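Side-chain contacts in ribokinase (Thermotoga maritima, PDB 1VM7), which probably phosphorylates D-ribose at O-5 with ATP and a divalent cation, most likely magnesium, to give D-ribose 5-phosphate: residues A171-I176 against I194-K199; P189-I194 against L206-A211. All coordinates share one frame; numbering follows the deposited sequence.

Interactions 1 and 2 lie about 9 Å apart, centre to centre, and both use helix 191-202. Interaction 1 sets the loop after strand 165-168 against Ala-196 and Leu-197; interaction 2 sets helix 208-217 against Glu-191 and Ile-194. Ile-194 belongs to both pairs of segments but makes its contacts in interaction 2. The two also touch directly: Ser-198 CB lies 3.9 Å from Ala-211 CB, and Leu-197 CD1 4.1 Å from Pro-189 CB. Asn-190, predicted to bind ATP, caps the start of the shared helix within interaction 2, and its side chain is about 7 Å from that of Ala-173 in interaction 1.

Interaction 1 (A171-I176 against I194-K199); sequences APAQGI and IEALSK
Ala-196 and Leu-197, on helix 191-202 of this PfkB-family (ribokinase-like) alpha/beta fold, receive the loop that follows strand 165-168 of the central sheet. The contact is small and made by apolar side chains, burying 133 Å² in all. Ala-196 comes first: its CB points at the loop and meets CB of Ala-173 at 4.1 Å, two methyl groups facing each other between loop and helix. One residue on, Leu-197 carries the larger share. With CG anti to the carbonyl carbon (chi1 -69°), the end of the side chain comes nearer the loop, and CD2 meets both Ala-173 and Ile-176. This methyl lies 4.2 Å from CB of Ala-173 and also reaches the backbone oxygen of that residue, a packing contact rather than a polar one. The Ala-173 methyl thus faces both Ala-196 CB and the CD2 branch of Leu-197. Leu-197 also touches Pro-170 and Phe-215 of helix 208-217, which ties the loop contact to the next helix. On the loop side, Asn-148 ND2 donates a hydrogen bond to the carbonyl oxygen of Pro-172, whose preceding peptide bond is cis. Further along the loop, Ile-176 completes the contact: its side chain runs obliquely to that of Leu-197, and CD1, at the end of an extended chain (chi2 175°), rests 4.0 Å from Leu-197 CD2.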
loop_
_atom_site.group_PDB
_atom_site.type_symbol
_atom_site.label_atom_id
_atom_site.label_comp_id
_atom_site.label_asym_id
_atom_site.label_seq_id
_atom_site.Cartn_x
_atom_site.Cartn_y
_atom_site.Cartn_z
ATOM N N ALA A 171 -13.433 -2.001 19.688
ATOM C CA ALA A 171 -12.134 -2.196 19.064
ATOM C C ALA A 171 -11.991 -1.286 17.827
ATOM O O ALA A 171 -12.781 -1.384 16.897
ATOM C CB ALA A 171 -11.992 -3.647 18.686
ATOM N N PRO A 172 -11.037 -0.344 17.835
ATOM C CA PRO A 172 -10.219 0.080 18.975
ATOM C C PRO A 172 -11.054 0.762 20.030
ATOM O O PRO A 172 -12.150 1.232 19.745
ATOM C CB PRO A 172 -9.271 1.134 18.371
ATOM C CG PRO A 172 -9.975 1.616 17.130
ATOM C CD PRO A 172 -10.681 0.406 16.613
ATOM N N ALA A 173 -10.487 0.891 21.215
ATOM C CA ALA A 173 -11.197 1.428 22.346
ATOM C C ALA A 173 -11.282 2.943 22.303
ATOM O O ALA A 173 -12.052 3.540 23.046
ATOM C CB ALA A 173 -10.534 1.010 23.622
ATOM N N GLN A 174 -10.496 3.599 21.463
ATOM C CA GLN A 174 -10.529 5.054 21.489
ATOM C C GLN A 174 -11.666 5.640 20.628
ATOM O O GLN A 174 -12.116 5.036 19.664
ATOM C CB GLN A 174 -9.159 5.668 21.212
ATOM C CG GLN A 174 -8.415 5.239 19.962
ATOM C CD GLN A 174 -7.015 5.918 19.919
ATOM N N GLY A 175 -12.152 6.806 21.050
ATOM C CA GLY A 175 -13.203 7.547 20.367
ATOM C C GLY A 175 -14.612 7.106 20.709
ATOM O O GLY A 175 -15.551 7.420 19.978
ATOM N N ILE A 176 -14.768 6.344 21.785
ATOM C CA ILE A 176 -16.073 5.837 22.195
ATOM C C ILE A 176 -16.691 6.801 23.169
ATOM O O ILE A 176 -16.033 7.260 24.068
ATOM C CB ILE A 176 -15.948 4.443 22.839
ATOM C CG1 ILE A 176 -15.348 3.480 21.810
ATOM C CG2 ILE A 176 -17.326 3.967 23.359
ATOM C CD1 ILE A 176 -15.062 2.122 22.324
ATOM N N ILE A 194 -10.418 -3.322 27.843
ATOM C CA ILE A 194 -11.163 -3.073 29.052
ATOM C C ILE A 194 -10.362 -2.123 29.977
ATOM O O ILE A 194 -10.952 -1.294 30.681
ATOM C CB ILE A 194 -11.662 -4.360 29.761
ATOM C CG1 ILE A 194 -12.839 -3.989 30.686
ATOM C CG2 ILE A 194 -10.545 -5.041 30.529
ATOM C CD1 ILE A 194 -13.621 -5.154 31.284
ATOM N N GLU A 195 -9.031 -2.229 29.927
ATOM C CA GLU A 195 -8.138 -1.353 30.653
ATOM C C GLU A 195 -8.315 0.091 30.214
ATOM O O GLU A 195 -8.539 0.994 31.053
ATOM C CB GLU A 195 -6.679 -1.758 30.438
ATOM C CG GLU A 195 -6.206 -2.859 31.367
ATOM C CD GLU A 195 -4.736 -3.257 31.155
ATOM O OE1 GLU A 195 -3.839 -2.541 31.694
ATOM O OE2 GLU A 195 -4.496 -4.297 30.481
ATOM N N ALA A 196 -8.161 0.311 28.912
ATOM C CA ALA A 196 -8.297 1.633 28.346
ATOM C C ALA A 196 -9.688 2.207 28.677
ATOM O O ALA A 196 -9.822 3.331 29.171
ATOM C CB ALA A 196 -8.089 1.603 26.881
ATOM N N LEU A 197 -10.712 1.410 28.419
ATOM C CA LEU A 197 -12.093 1.805 28.697
ATOM C C LEU A 197 -12.299 2.168 30.164
ATOM O O LEU A 197 -12.983 3.159 30.473
ATOM C CB LEU A 197 -13.077 0.690 28.354
ATOM C CG LEU A 197 -13.268 0.345 26.876
ATOM C CD1 LEU A 197 -14.162 -0.884 26.727
ATOM C CD2 LEU A 197 -13.864 1.532 26.126
ATOM N N SER A 198 -11.726 1.375 31.071
ATOM C CA SER A 198 -11.926 1.635 32.503
ATOM C C SER A 198 -11.267 2.953 32.937
ATOM O O SER A 198 -11.859 3.756 33.667
ATOM C CB SER A 198 -11.406 0.484 33.369
ATOM O OG SER A 198 -11.663 0.721 34.738
ATOM N N LYS A 199 -10.035 3.144 32.485
ATOM C CA LYS A 199 -9.297 4.379 32.707
ATOM C C LYS A 199 -10.133 5.564 32.177
ATOM O O LYS A 199 -10.415 6.521 32.912
ATOM C CB LYS A 199 -7.909 4.264 32.051
ATOM C CG LYS A 199 -7.031 5.457 32.117
#

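Interaction 2 (P189-I194 against L206-A211)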
loop_
_atom_site.group_PDB
_atom_site.type_symbol
_atom_site.label_atom_id
_atom_site.label_comp_id
_atom_site.label_asym_id
_atom_site.label_seq_id
_atom_site.Cartn_x
_atom_site.Cartn_y
_atom_site.Cartn_z
ATOM N N PRO A 189 -14.902 -6.453 25.302
ATOM C CA PRO A 189 -13.547 -5.940 25.200
ATOM C C PRO A 189 -12.533 -7.049 25.404
ATOM O O PRO A 189 -12.822 -7.997 26.101
ATOM C CB PRO A 189 -13.468 -4.955 26.379
ATOM C CG PRO A 189 -14.345 -5.600 27.396
ATOM C CD PRO A 189 -15.489 -6.179 26.627
ATOM N N ASN A 190 -11.366 -6.930 24.787
ATOM C CA ASN A 190 -10.224 -7.742 25.186
ATOM C C ASN A 190 -9.561 -7.061 26.379
ATOM O O ASN A 190 -10.056 -6.052 26.879
ATOM C CB ASN A 190 -9.241 -7.950 24.022
ATOM C CG ASN A 190 -8.523 -6.671 23.584
ATOM O OD1 ASN A 190 -8.315 -5.741 24.371
ATOM N ND2 ASN A 190 -8.135 -6.628 22.300
ATOM N N GLU A 191 -8.440 -7.607 26.846
ATOM C CA GLU A 191 -7.868 -7.163 28.109
ATOM C C GLU A 191 -7.287 -5.749 28.034
ATOM O O GLU A 191 -7.470 -4.937 28.946
ATOM C CB GLU A 191 -6.823 -8.154 28.595
ATOM C CG GLU A 191 -6.300 -7.802 29.973
ATOM C CD GLU A 191 -5.773 -8.992 30.723
ATOM O OE1 GLU A 191 -5.511 -10.041 30.087
ATOM O OE2 GLU A 191 -5.646 -8.865 31.953
ATOM N N LYS A 192 -6.616 -5.444 26.931
ATOM C CA LYS A 192 -6.096 -4.088 26.710
ATOM C C LYS A 192 -7.240 -3.090 26.562
ATOM O O LYS A 192 -7.164 -1.981 27.067
ATOM C CB LYS A 192 -5.188 -4.012 25.473
ATOM C CG LYS A 192 -3.830 -4.719 25.692
ATOM C CD LYS A 192 -2.640 -3.971 25.072
ATOM C CE LYS A 192 -1.308 -4.602 25.509
ATOM N NZ LYS A 192 -0.228 -3.563 25.706
ATOM N N GLU A 193 -8.301 -3.482 25.864
ATOM C CA GLU A 193 -9.445 -2.609 25.720
ATOM C C GLU A 193 -10.170 -2.307 27.024
ATOM O O GLU A 193 -10.488 -1.154 27.303
ATOM C CB GLU A 193 -10.404 -3.150 24.703
ATOM C CG GLU A 193 -9.804 -3.097 23.295
ATOM C CD GLU A 193 -10.498 -4.016 22.329
ATOM O OE1 GLU A 193 -11.344 -4.808 22.767
ATOM O OE2 GLU A 193 -10.180 -3.939 21.126
ATOM N N ILE A 194 -10.418 -3.322 27.843
ATOM C CA ILE A 194 -11.163 -3.073 29.052
ATOM C C ILE A 194 -10.362 -2.123 29.977
ATOM O O ILE A 194 -10.952 -1.294 30.681
ATOM C CB ILE A 194 -11.662 -4.360 29.761
ATOM C CG1 ILE A 194 -12.839 -3.989 30.686
ATOM C CG2 ILE A 194 -10.545 -5.041 30.529
ATOM C CD1 ILE A 194 -13.621 -5.154 31.284
ATOM N N LEU A 206 -8.721 -0.991 38.098
ATOM C CA LEU A 206 -8.364 -1.882 39.187
ATOM C C LEU A 206 -8.151 -3.283 38.633
ATOM O O LEU A 206 -7.023 -3.768 38.550
ATOM C CB LEU A 206 -9.467 -1.908 40.251
ATOM C CG LEU A 206 -9.767 -0.604 40.991
ATOM C CD1 LEU A 206 -10.914 -0.828 41.988
ATOM C CD2 LEU A 206 -8.518 -0.044 41.697
ATOM N N THR A 207 -9.252 -3.902 38.222
ATOM C CA THR A 207 -9.257 -5.261 37.737
ATOM C C THR A 207 -10.237 -5.343 36.617
ATOM O O THR A 207 -11.056 -4.439 36.406
ATOM C CB THR A 207 -9.730 -6.257 38.827
ATOM O OG1 THR A 207 -11.150 -6.160 38.991
ATOM C CG2 THR A 207 -9.056 -5.988 40.142
ATOM N N VAL A 208 -10.156 -6.454 35.907
ATOM C CA VAL A 208 -11.030 -6.732 34.819
ATOM C C VAL A 208 -12.470 -6.948 35.312
ATOM O O VAL A 208 -13.417 -6.446 34.704
ATOM C CB VAL A 208 -10.482 -7.919 34.061
ATOM C CG1 VAL A 208 -11.550 -8.547 33.224
ATOM C CG2 VAL A 208 -9.288 -7.472 33.216
ATOM N N GLU A 209 -12.621 -7.684 36.402
ATOM C CA GLU A 209 -13.932 -7.965 36.975
ATOM C C GLU A 209 -14.623 -6.689 37.458
ATOM O O GLU A 209 -15.828 -6.516 37.259
ATOM C CB GLU A 209 -13.800 -8.940 38.154
ATOM C CG GLU A 209 -13.159 -10.298 37.781
ATOM C CD GLU A 209 -11.663 -10.339 38.062
ATOM O OE1 GLU A 209 -10.903 -9.608 37.384
ATOM O OE2 GLU A 209 -11.261 -11.078 38.995
ATOM N N LYS A 210 -13.855 -5.803 38.099
ATOM C CA LYS A 210 -14.408 -4.554 38.629
ATOM C C LYS A 210 -14.851 -3.611 37.534
ATOM O O LYS A 210 -15.833 -2.901 37.712
ATOM C CB LYS A 210 -13.403 -3.846 39.543
ATOM C CG LYS A 210 -13.962 -2.675 40.323
ATOM C CD LYS A 210 -14.646 -3.132 41.629
ATOM C CE LYS A 210 -16.113 -3.494 41.373
ATOM N NZ LYS A 210 -16.707 -3.757 42.694
ATOM N N ALA A 211 -14.110 -3.590 36.425
ATOM C CA ALA A 211 -14.440 -2.746 35.280
ATOM C C ALA A 211 -15.727 -3.247 34.612
ATOM O O ALA A 211 -16.633 -2.460 34.264
ATOM C CB ALA A 211 -13.313 -2.763 34.258
#
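Glu-191 and Ile-194, in the first turn of helix 191-202, face Val-208 and Ala-211 in the first turn of helix 208-217. Just ahead of them Asn-190, the N-cap and a predicted ATP-binding residue, forms a capping box with Glu-193. Asn-190 OD1 accepts from Glu-193 N at 2.7 Å, almost in line with the side-chain carbonyl; in return Asn-190 N donates to Glu-193 OE1, coming from above the carboxylate plane at a nearly straight angle of 169°. The first bond limits the turning of the asparagine amide; the second, from its backbone N, holds the carboxylate of Glu-193 over the helix start. Glu-191 is extended, and its OE2 passes 4.1 Å from Val-208 CG2, a packing contact of the exposed glutamate, whose side chain crosses that of Val-208 at about a right angle. Ile-194 carries the buried part. With CG1 anti to the backbone N (chi1 -159°), its branches divide the opposing helix between them: CG2 meets Val-208 CG2 at 3.8 Å, while CG1 and CD1 both pack on the Ala-211 methyl. CD1 also lies 3.7 Å from the carbonyl oxygen of Val-208. Cutting Ile-194 back to alanine would remove CG1, CG2 and CD1, and is likely to leave the Ala-211 methyl and Val-208 CG2 without the contacts of those branches and open a gap between the helices. Thr-207 caps the second helix, its OG1 accepting from Lys-210 N at 2.9 Å. Val-225 of strand 222-226 touches both Ile-194 and Val-208, so both capped helices pack on the central sheet, as in the alpha/beta fold of the ribokinase (PfkB) family, beside the predicted ATP site.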